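Local coordinates for conserved hypothetical protein (Agrobacterium tumefaciens, PDB 2FEX) that is of unknown function but belongs to the DJ-1/PfpI family, whose fold often carries a reactive cysteine at a tight strand-to-helix turn, at residues 151-154 with 155-159; 10-14 with 15-19; 139-142 with 143-147. One frame throughout, in Å; residues are numbered along the deposited sequence.

All three are local contacts in one DJ-1/PfpI fold, two type I turns and a bend into strand 145-147, and all touch the second subunit. Contacts 1 and 2 have centres 11 Å apart and join directly: Trp15 NE1 lies 2.9 Å from Gly155 O, probably as a hydrogen bond, and Glu16 OE2 packs 3.3 Å from Gly155 CA. Glu16 and Gly155 both touch the Gly99-Cys101-Ala103 region, whose sequence fits a nucleophile elbow, so both turns probably line the putative active site. Contact 3 is centred 8 Å from contact 1; its strand 145-147 runs antiparallel beside strand 150-153, with Val145 N 2.9 Å from Thr152 O. About 10 Å separates contacts 2 and 3 at their nearest atoms.

Contact 1 (151-154 with 155-159); sequences VTAA and GSAPV
Ala154 and Ala157 close a type I beta turn, a local and mainly backbone contact at the point where strand 150-153 leaves the sheet and the chain bends into helix 158-168. Its single hydrogen bond runs from Ala157 N to Ala154 O, 2.9 Å long with an N-H...O angle of 155°.

Small side chains line the inside of the bend. The CB of Ala153 faces that of Ala157 at 4.2 Å, and this apolar pair bridges the last strand residue and the N-cap position of the helix. Ala157 CB also rests 3.7 Å from Ala154 O, beside the closing bond. At the corner, Ser156 holds OG between its own backbone N and carbonyl carbon (chi1 52°), which swings the hydroxyl back to within 3.5 Å of Ala154 CB.

Both polar backbone atoms of Gly155 are engaged: its N donates to Asn121 OD1, and its O faces contact 2. Beyond the turn, Pro158 begins the helix and, as a proline, brings no N-H that would need a partner there. The next amide, Val159 N, donates to Glu186 OE2 of the second subunit, an acidic group that may also interact favourably with the positive end of the helix dipole.

This is the strand-to-helix connection found at the carboxyl edge of a mainly parallel sheet, the edge at which alpha/beta folds such as DJ-1/PfpI commonly place their active sites; Gly155 touches the possible nucleophile elbow around Cys101.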
ATOM      1  N   VAL A 151      13.346 -13.942  -2.268  1.00 12.83           N
ATOM      2  CA  VAL A 151      11.995 -13.967  -1.736  1.00 13.48           C
ATOM      3  C   VAL A 151      11.027 -13.674  -2.906  1.00 13.20           C
ATOM      4  O   VAL A 151      11.223 -12.722  -3.683  1.00 12.70           O
ATOM      5  CB  VAL A 151      11.813 -12.886  -0.645  1.00 13.85           C
ATOM      6  CG1 VAL A 151      10.307 -12.762  -0.252  1.00 15.20           C
ATOM      7  CG2 VAL A 151      12.659 -13.302   0.618  1.00 15.69           C
ATOM      8  N   THR A 152       9.981 -14.481  -3.025  1.00 13.40           N
ATOM      9  CA  THR A 152       8.984 -14.278  -4.055  1.00 12.87           C
ATOM     10  C   THR A 152       7.570 -14.393  -3.450  1.00 13.63           C
ATOM     11  O   THR A 152       7.377 -15.008  -2.416  1.00 13.37           O
ATOM     12  CB  THR A 152       9.158 -15.292  -5.233  1.00 13.10           C
ATOM     13  OG1 THR A 152       9.238 -16.619  -4.683  1.00 13.62           O
ATOM     14  CG2 THR A 152      10.437 -14.922  -6.069  1.00 14.36           C
ATOM     15  N   ALA A 153       6.603 -13.764  -4.128  1.00 12.42           N
ATOM     16  CA  ALA A 153       5.198 -13.794  -3.714  1.00 12.48           C
ATOM     17  C   ALA A 153       4.306 -13.408  -4.856  1.00 13.05           C
ATOM     18  O   ALA A 153       4.731 -12.749  -5.817  1.00 12.61           O
ATOM     19  CB  ALA A 153       4.996 -12.788  -2.586  1.00 13.24           C
ATOM     20  N   ALA A 154       3.044 -13.833  -4.716  1.00 13.63           N
ATOM     21  CA  ALA A 154       1.992 -13.395  -5.631  1.00 12.46           C
ATOM     22  C   ALA A 154       1.613 -11.964  -5.150  1.00 12.55           C
ATOM     23  O   ALA A 154       1.833 -11.612  -3.955  1.00 12.48           O
ATOM     24  CB  ALA A 154       0.828 -14.323  -5.470  1.00 12.16           C
ATOM     25  N   GLY A 155       0.979 -11.218  -6.042  1.00 13.52           N
ATOM     26  CA  GLY A 155       0.479  -9.894  -5.694  1.00 12.98           C
ATOM     27  C   GLY A 155      -0.547  -9.937  -4.566  1.00 13.32           C
ATOM     28  O   GLY A 155      -0.723  -8.939  -3.872  1.00 14.04           O
ATOM     29  N   SER A 156      -1.207 -11.090  -4.395  1.00 12.90           N
ATOM     30  CA  SER A 156      -2.184 -11.259  -3.301  1.00 13.44           C
ATOM     31  C   SER A 156      -1.545 -11.442  -1.904  1.00 13.81           C
ATOM     32  O   SER A 156      -2.284 -11.600  -0.901  1.00 13.71           O
ATOM     33  CB  SER A 156      -3.037 -12.511  -3.604  1.00 13.36           C
ATOM     34  OG  SER A 156      -2.162 -13.620  -3.877  1.00 15.80           O
ATOM     35  N   ALA A 157      -0.203 -11.487  -1.834  1.00 12.21           N
ATOM     36  CA  ALA A 157       0.462 -11.830  -0.553  1.00 13.86           C
ATOM     37  C   ALA A 157       1.426 -10.710  -0.086  1.00 13.65           C
ATOM     38  O   ALA A 157       2.589 -11.013   0.227  1.00 13.41           O
ATOM     39  CB  ALA A 157       1.239 -13.161  -0.692  1.00 14.11           C
ATOM     40  N   PRO A 158       0.935  -9.463   0.001  1.00 13.35           N
ATOM     41  CA  PRO A 158       1.860  -8.408   0.420  1.00 13.35           C
ATOM     42  C   PRO A 158       2.369  -8.555   1.854  1.00 13.87           C
ATOM     43  O   PRO A 158       3.475  -8.089   2.166  1.00 13.87           O
ATOM     44  CB  PRO A 158       1.019  -7.118   0.258  1.00 13.55           C
ATOM     45  CG  PRO A 158      -0.433  -7.560   0.466  1.00 14.41           C
ATOM     46  CD  PRO A 158      -0.446  -8.949  -0.210  1.00 12.97           C
ATOM     47  N   VAL A 159       1.553  -9.140   2.737  1.00 12.93           N
ATOM     48  CA  VAL A 159       1.969  -9.233   4.147  1.00 13.10           C
ATOM     49  C   VAL A 159       3.110 -10.235   4.301  1.00 13.32           C
ATOM     50  O   VAL A 159       4.126  -9.921   4.895  1.00 13.19           O
ATOM     51  CB  VAL A 159       0.791  -9.560   5.066  1.00 13.23           C
ATOM     52  CG1 VAL A 159       1.320  -9.569   6.528  1.00 14.57           C
ATOM     53  CG2 VAL A 159      -0.316  -8.493   4.831  1.00 15.50           C
TER

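Contact 2 (10-14 with 15-19)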
ATOM      1  N   GLN A  10       6.960   2.864 -13.610  1.00 12.36           N
ATOM      2  CA  GLN A  10       5.647   3.362 -14.021  0.50 12.42           C
ATOM      3  C   GLN A  10       4.604   2.274 -13.763  1.00 13.46           C
ATOM      4  O   GLN A  10       4.851   1.086 -14.060  1.00 13.56           O
ATOM      5  CB  GLN A  10       5.688   3.726 -15.505  0.50 13.39           C
ATOM      6  CG  GLN A  10       6.528   4.975 -15.771  0.50 12.92           C
ATOM      7  CD  GLN A  10       5.874   6.293 -15.309  0.50 15.00           C
ATOM      8  OE1 GLN A  10       4.795   6.315 -14.688  0.50 13.22           O
ATOM      9  NE2 GLN A  10       6.517   7.410 -15.685  0.50 16.70           N
ATOM     10  N   ASP A  11       3.461   2.683 -13.209  1.00 12.66           N
ATOM     11  CA  ASP A  11       2.321   1.780 -12.965  1.00 13.26           C
ATOM     12  C   ASP A  11       2.687   0.708 -11.943  1.00 11.94           C
ATOM     13  O   ASP A  11       2.132  -0.380 -11.948  1.00 13.05           O
ATOM     14  CB  ASP A  11       1.854   1.126 -14.289  1.00 13.53           C
ATOM     15  CG  ASP A  11       1.298   2.132 -15.254  1.00 20.93           C
ATOM     16  OD1 ASP A  11       0.487   2.974 -14.826  1.00 26.32           O
ATOM     17  OD2 ASP A  11       1.700   2.054 -16.404  1.00 22.64           O
ATOM     18  N   PHE A  12       3.554   1.046 -10.968  1.00 12.28           N
ATOM     19  CA  PHE A  12       3.830   0.053  -9.894  1.00 11.25           C
ATOM     20  C   PHE A  12       2.583  -0.169  -9.031  1.00 11.49           C
ATOM     21  O   PHE A  12       1.722   0.743  -8.886  1.00 11.88           O
ATOM     22  CB  PHE A  12       5.047   0.427  -9.010  1.00 11.67           C
ATOM     23  CG  PHE A  12       4.817   1.581  -8.044  1.00  9.92           C
ATOM     24  CD1 PHE A  12       4.411   1.301  -6.696  1.00 11.71           C
ATOM     25  CD2 PHE A  12       5.108   2.913  -8.437  1.00 12.57           C
ATOM     26  CE1 PHE A  12       4.266   2.393  -5.723  1.00 10.60           C
ATOM     27  CE2 PHE A  12       4.974   3.989  -7.498  1.00 14.72           C
ATOM     28  CZ  PHE A  12       4.530   3.697  -6.162  1.00 12.87           C
ATOM     29  N   ALA A  13       2.490  -1.398  -8.494  1.00 12.33           N
ATOM     30  CA  ALA A  13       1.323  -1.789  -7.687  1.00 12.07           C
ATOM     31  C   ALA A  13       1.477  -1.171  -6.280  1.00 11.09           C
ATOM     32  O   ALA A  13       2.310  -1.592  -5.477  1.00 10.24           O
ATOM     33  CB  ALA A  13       1.245  -3.345  -7.604  1.00 14.78           C
ATOM     34  N   ASP A  14       0.649  -0.164  -5.982  1.00 10.46           N
ATOM     35  CA  ASP A  14       0.819   0.611  -4.719  1.00 10.70           C
ATOM     36  C   ASP A  14       0.840  -0.282  -3.499  1.00 11.36           C
ATOM     37  O   ASP A  14       1.552   0.009  -2.533  1.00 11.39           O
ATOM     38  CB  ASP A  14      -0.330   1.603  -4.495  1.00 11.46           C
ATOM     39  CG  ASP A  14      -0.529   2.557  -5.673  1.00 11.75           C
ATOM     40  OD1 ASP A  14      -0.622   3.799  -5.404  1.00 12.97           O
ATOM     41  OD2 ASP A  14      -0.638   2.093  -6.824  1.00 12.13           O
ATOM     42  N   TRP A  15       0.017  -1.354  -3.505  1.00 10.34           N
ATOM     43  CA  TRP A  15      -0.158  -2.140  -2.259  1.00 11.55           C
ATOM     44  C   TRP A  15       1.010  -3.132  -2.025  1.00 12.27           C
ATOM     45  O   TRP A  15       1.054  -3.790  -0.980  1.00 13.91           O
ATOM     46  CB  TRP A  15      -1.466  -2.934  -2.312  1.00 11.22           C
ATOM     47  CG  TRP A  15      -1.475  -4.045  -3.302  1.00 12.07           C
ATOM     48  CD1 TRP A  15      -1.161  -5.367  -3.053  1.00 15.14           C
ATOM     49  CD2 TRP A  15      -1.874  -3.967  -4.666  1.00 12.28           C
ATOM     50  NE1 TRP A  15      -1.299  -6.113  -4.227  1.00 12.81           N
ATOM     51  CE2 TRP A  15      -1.726  -5.281  -5.229  1.00 13.15           C
ATOM     52  CE3 TRP A  15      -2.289  -2.925  -5.499  1.00 12.50           C
ATOM     53  CZ2 TRP A  15      -1.994  -5.547  -6.577  1.00 15.63           C
ATOM     54  CZ3 TRP A  15      -2.555  -3.198  -6.860  1.00 15.79           C
ATOM     55  CH2 TRP A  15      -2.439  -4.514  -7.368  1.00 15.35           C
ATOM     56  N   GLU A  16       1.948  -3.257  -2.985  1.00 11.26           N
ATOM     57  CA  GLU A  16       2.897  -4.350  -2.915  1.00 12.86           C
ATOM     58  C   GLU A  16       4.145  -4.045  -2.069  1.00 12.35           C
ATOM     59  O   GLU A  16       4.618  -4.940  -1.368  1.00 15.26           O
ATOM     60  CB  GLU A  16       3.233  -4.852  -4.342  1.00 11.98           C
ATOM     61  CG  GLU A  16       1.949  -5.540  -4.884  1.00 12.96           C
ATOM     62  CD  GLU A  16       2.039  -6.171  -6.277  1.00 13.17           C
ATOM     63  OE1 GLU A  16       3.089  -6.079  -6.898  1.00 13.48           O
ATOM     64  OE2 GLU A  16       1.013  -6.783  -6.713  1.00 12.62           O
ATOM     65  N   PRO A  17       4.702  -2.819  -2.163  1.00 12.50           N
ATOM     66  CA  PRO A  17       5.858  -2.534  -1.308  1.00 13.77           C
ATOM     67  C   PRO A  17       5.512  -1.671  -0.108  1.00 14.91           C
ATOM     68  O   PRO A  17       6.410  -1.272   0.645  1.00 16.15           O
ATOM     69  CB  PRO A  17       6.764  -1.754  -2.269  1.00 14.87           C
ATOM     70  CG  PRO A  17       5.809  -0.889  -3.030  1.00 14.58           C
ATOM     71  CD  PRO A  17       4.490  -1.750  -3.167  1.00 11.85           C
ATOM     72  N   ALA A  18       4.213  -1.380   0.060  1.00 13.82           N
ATOM     73  CA  ALA A  18       3.802  -0.368   1.020  1.00 13.33           C
ATOM     74  C   ALA A  18       4.000  -0.727   2.485  1.00 13.32           C
ATOM     75  O   ALA A  18       4.580   0.037   3.289  1.00 13.84           O
ATOM     76  CB  ALA A  18       2.261  -0.050   0.774  1.00 12.49           C
ATOM     77  N   LEU A  19       3.489  -1.891   2.858  1.00 13.25           N
ATOM     78  CA  LEU A  19       3.664  -2.336   4.240  1.00 14.77           C
ATOM     79  C   LEU A  19       5.155  -2.514   4.619  1.00 14.15           C
ATOM     80  O   LEU A  19       5.569  -2.093   5.696  1.00 15.82           O
ATOM     81  CB  LEU A  19       2.838  -3.606   4.442  1.00 15.89           C
ATOM     82  CG  LEU A  19       2.919  -4.117   5.856  1.00 19.07           C
ATOM     83  CD1 LEU A  19       2.348  -3.035   6.884  1.00 19.04           C
ATOM     84  CD2 LEU A  19       2.010  -5.382   5.923  1.00 20.03           C
TER
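Glu16 folds back over Ala13 within a type I turn from Ala13 to Glu16, closed by a hydrogen bond from Glu16 N to Ala13 O (3.0 Å). Its CB sits 3.6 Å from Ala13 O. With CG anti to the carbonyl carbon and beside the backbone N (chi1 -69°), the chain then runs along the methyl of Ala13. CG passes 3.6 Å from Ala13 CB while lying 3.4 Å above the plane of the Trp15 ring, near its rim; CD comes closer still, 3.2 Å from the same methyl, a tight fit. At the tip both oxygens stay near that methyl, OE1 lying 3.4 Å from Ala13 CB, and OE1 accepts from Gly71 N.

Ala13 CB is shared, for it also makes a CH-pi contact with the six-membered ring of Trp15, 3.8 Å from the centroid and 11° off the normal, on the face that Glu16 CG approaches. Phe183 of the second subunit meets the indole edge-to-face.

A turn leading into helix 18-27 thus presents a carboxylate beside Cys101 of a possible nucleophile elbow, an arrangement consistent with that of DJ-1 relatives, in which a glutamate lies beside the reactive cysteine.

Contact 3 (139-142 with 143-147)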
ATOM      1  N   ARG A 139       6.405 -23.436  -5.886  1.00 17.02           N
ATOM      2  CA  ARG A 139       5.462 -23.781  -4.796  1.00 18.47           C
ATOM      3  C   ARG A 139       4.127 -23.096  -5.014  1.00 18.92           C
ATOM      4  O   ARG A 139       4.019 -21.867  -4.937  1.00 18.24           O
ATOM      5  CB  ARG A 139       6.049 -23.401  -3.452  1.00 18.86           C
ATOM      6  CG  ARG A 139       7.280 -24.196  -3.187  1.00 21.97           C
ATOM      7  CD  ARG A 139       7.713 -24.135  -1.750  1.00 28.24           C
ATOM      8  NE  ARG A 139       8.876 -25.028  -1.643  1.00 32.13           N
ATOM      9  CZ  ARG A 139       9.765 -25.012  -0.645  1.00 36.46           C
ATOM     10  NH1 ARG A 139       9.643 -24.138   0.359  1.00 38.52           N
ATOM     11  NH2 ARG A 139      10.791 -25.866  -0.671  1.00 38.28           N
ATOM     12  N   ASP A 140       3.102 -23.897  -5.303  1.00 19.64           N
ATOM     13  CA  ASP A 140       1.769 -23.325  -5.506  1.00 21.31           C
ATOM     14  C   ASP A 140       1.094 -23.219  -4.118  1.00 21.59           C
ATOM     15  O   ASP A 140       0.434 -24.159  -3.655  1.00 22.00           O
ATOM     16  CB  ASP A 140       0.956 -24.205  -6.473  1.00 24.32           C
ATOM     17  CG  ASP A 140      -0.410 -23.618  -6.788  1.00 29.11           C
ATOM     18  OD1 ASP A 140      -0.589 -22.376  -6.719  1.00 28.08           O
ATOM     19  OD2 ASP A 140      -1.327 -24.430  -7.119  1.00 33.18           O
ATOM     20  N   GLN A 141       1.310 -22.095  -3.450  1.00 19.82           N
ATOM     21  CA  GLN A 141       0.797 -21.855  -2.082  1.00 20.46           C
ATOM     22  C   GLN A 141       0.492 -20.362  -1.972  1.00 19.28           C
ATOM     23  O   GLN A 141       1.051 -19.588  -2.775  1.00 19.13           O
ATOM     24  CB  GLN A 141       1.876 -22.207  -1.048  1.00 20.72           C
ATOM     25  CG  GLN A 141       3.208 -21.330  -1.173  1.00 21.60           C
ATOM     26  CD  GLN A 141       4.233 -21.668  -0.121  1.00 23.33           C
ATOM     27  OE1 GLN A 141       4.603 -22.859   0.051  1.00 25.68           O
ATOM     28  NE2 GLN A 141       4.682 -20.645   0.632  1.00 20.75           N
ATOM     29  N   PRO A 142      -0.386 -19.949  -1.026  1.00 17.56           N
ATOM     30  CA  PRO A 142      -0.741 -18.520  -0.976  1.00 15.89           C
ATOM     31  C   PRO A 142       0.318 -17.595  -0.390  1.00 15.73           C
ATOM     32  O   PRO A 142       0.290 -16.398  -0.689  1.00 16.57           O
ATOM     33  CB  PRO A 142      -2.017 -18.470  -0.104  1.00 16.88           C
ATOM     34  CG  PRO A 142      -1.942 -19.758   0.726  1.00 18.00           C
ATOM     35  CD  PRO A 142      -1.191 -20.763  -0.087  1.00 17.61           C
ATOM     36  N   ARG A 143       1.198 -18.114   0.456  1.00 17.26           N
ATOM     37  CA  ARG A 143       2.145 -17.201   1.170  1.00 16.37           C
ATOM     38  C   ARG A 143       3.471 -17.094   0.423  1.00 16.34           C
ATOM     39  O   ARG A 143       3.869 -18.003  -0.321  1.00 16.41           O
ATOM     40  CB  ARG A 143       2.395 -17.652   2.610  1.00 16.99           C
ATOM     41  CG  ARG A 143       1.097 -17.567   3.483  1.00 19.06           C
ATOM     42  CD  ARG A 143       1.415 -18.104   4.841  1.00 23.59           C
ATOM     43  NE  ARG A 143       0.193 -18.186   5.623  1.00 29.17           N
ATOM     44  CZ  ARG A 143       0.148 -18.014   6.935  1.00 37.50           C
ATOM     45  NH1 ARG A 143       1.274 -17.762   7.607  1.00 40.03           N
ATOM     46  NH2 ARG A 143      -1.024 -18.081   7.565  1.00 38.20           N
ATOM     47  N   ALA A 144       4.182 -15.980   0.664  1.00 14.69           N
ATOM     48  CA  ALA A 144       5.525 -15.768   0.098  1.00 14.74           C
ATOM     49  C   ALA A 144       6.469 -16.922   0.405  1.00 14.33           C
ATOM     50  O   ALA A 144       6.343 -17.614   1.470  1.00 16.02           O
ATOM     51  CB  ALA A 144       6.141 -14.496   0.682  1.00 14.88           C
ATOM     52  N   VAL A 145       7.433 -17.105  -0.480  1.00 13.66           N
ATOM     53  CA  VAL A 145       8.475 -18.107  -0.300  1.00 15.21           C
ATOM     54  C   VAL A 145       9.842 -17.415  -0.192  1.00 15.62           C
ATOM     55  O   VAL A 145      10.116 -16.393  -0.872  1.00 16.23           O
ATOM     56  CB  VAL A 145       8.457 -19.058  -1.472  1.00 14.77           C
ATOM     57  CG1 VAL A 145       9.705 -20.034  -1.474  1.00 18.41           C
ATOM     58  CG2 VAL A 145       7.179 -19.864  -1.493  1.00 17.67           C
ATOM     59  N   SER A 146      10.662 -17.941   0.713  1.00 16.87           N
ATOM     60  CA  SER A 146      12.047 -17.473   0.853  1.00 16.89           C
ATOM     61  C   SER A 146      13.010 -18.655   0.777  1.00 18.03           C
ATOM     62  O   SER A 146      12.916 -19.608   1.602  1.00 18.10           O
ATOM     63  CB  SER A 146      12.222 -16.768   2.190  1.00 17.79           C
ATOM     64  OG  SER A 146      13.547 -16.271   2.284  1.00 19.03           O
ATOM     65  N   ASP A 147      13.966 -18.573  -0.130  1.00 17.14           N
ATOM     66  CA  ASP A 147      14.966 -19.635  -0.261  1.00 18.42           C
ATOM     67  C   ASP A 147      16.190 -19.087  -1.005  1.00 18.44           C
ATOM     68  O   ASP A 147      16.065 -18.350  -1.994  1.00 17.85           O
ATOM     69  CB  ASP A 147      14.392 -20.809  -1.053  1.00 18.68           C
ATOM     70  CG  ASP A 147      15.288 -22.047  -1.005  1.00 24.29           C
ATOM     71  OD1 ASP A 147      15.849 -22.357   0.088  1.00 24.10           O
ATOM     72  OD2 ASP A 147      15.462 -22.694  -2.046  1.00 22.45           O
TER
HETATM   73  O   HOH W   1       6.659 -20.210   2.705  1.00 33.24           O
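Between Gln141 and Arg143 the backbone bends at Pro142, bringing the loop 139-142 back beside the start of strand 145-147, with Arg139 and Val145 as the facing pair, their CA atoms 7.8 Å apart. Gln141 does most of the bridging. Its CG lies between the backbone N and the carbonyl carbon (chi1 61°), which turns the extended chain in toward the strand. There NE2 donates to Arg143 O over 2.9 Å, a nearly straight bond (166°) with the acceptor close to the amide plane of Gln141, although the donor stands well above the plane of the carbonyl. NE2 also donates to a water at 2.9 Å, and that water donates in turn to Ala144 O.

Val145 CG2 lies over one face of the amide, 3.4 Å from Gln141 NE2, and the two side chains cross at about a right angle. Arg139 CB packs more loosely on the same methyl at 4.2 Å. The side chain of Arg143 is extended, and its NH2 donates to Arg188 O of the second subunit.

Two backbone carbonyls, one reached directly and one through water, are thus served by a single amide nitrogen. The carbonyl of Arg143 can only accept, which fixes the choice of NE2 over OE1 on this side: an oxygen there would face the carbonyl oxygen of Arg143 and lose that bond, whereas the water could adapt.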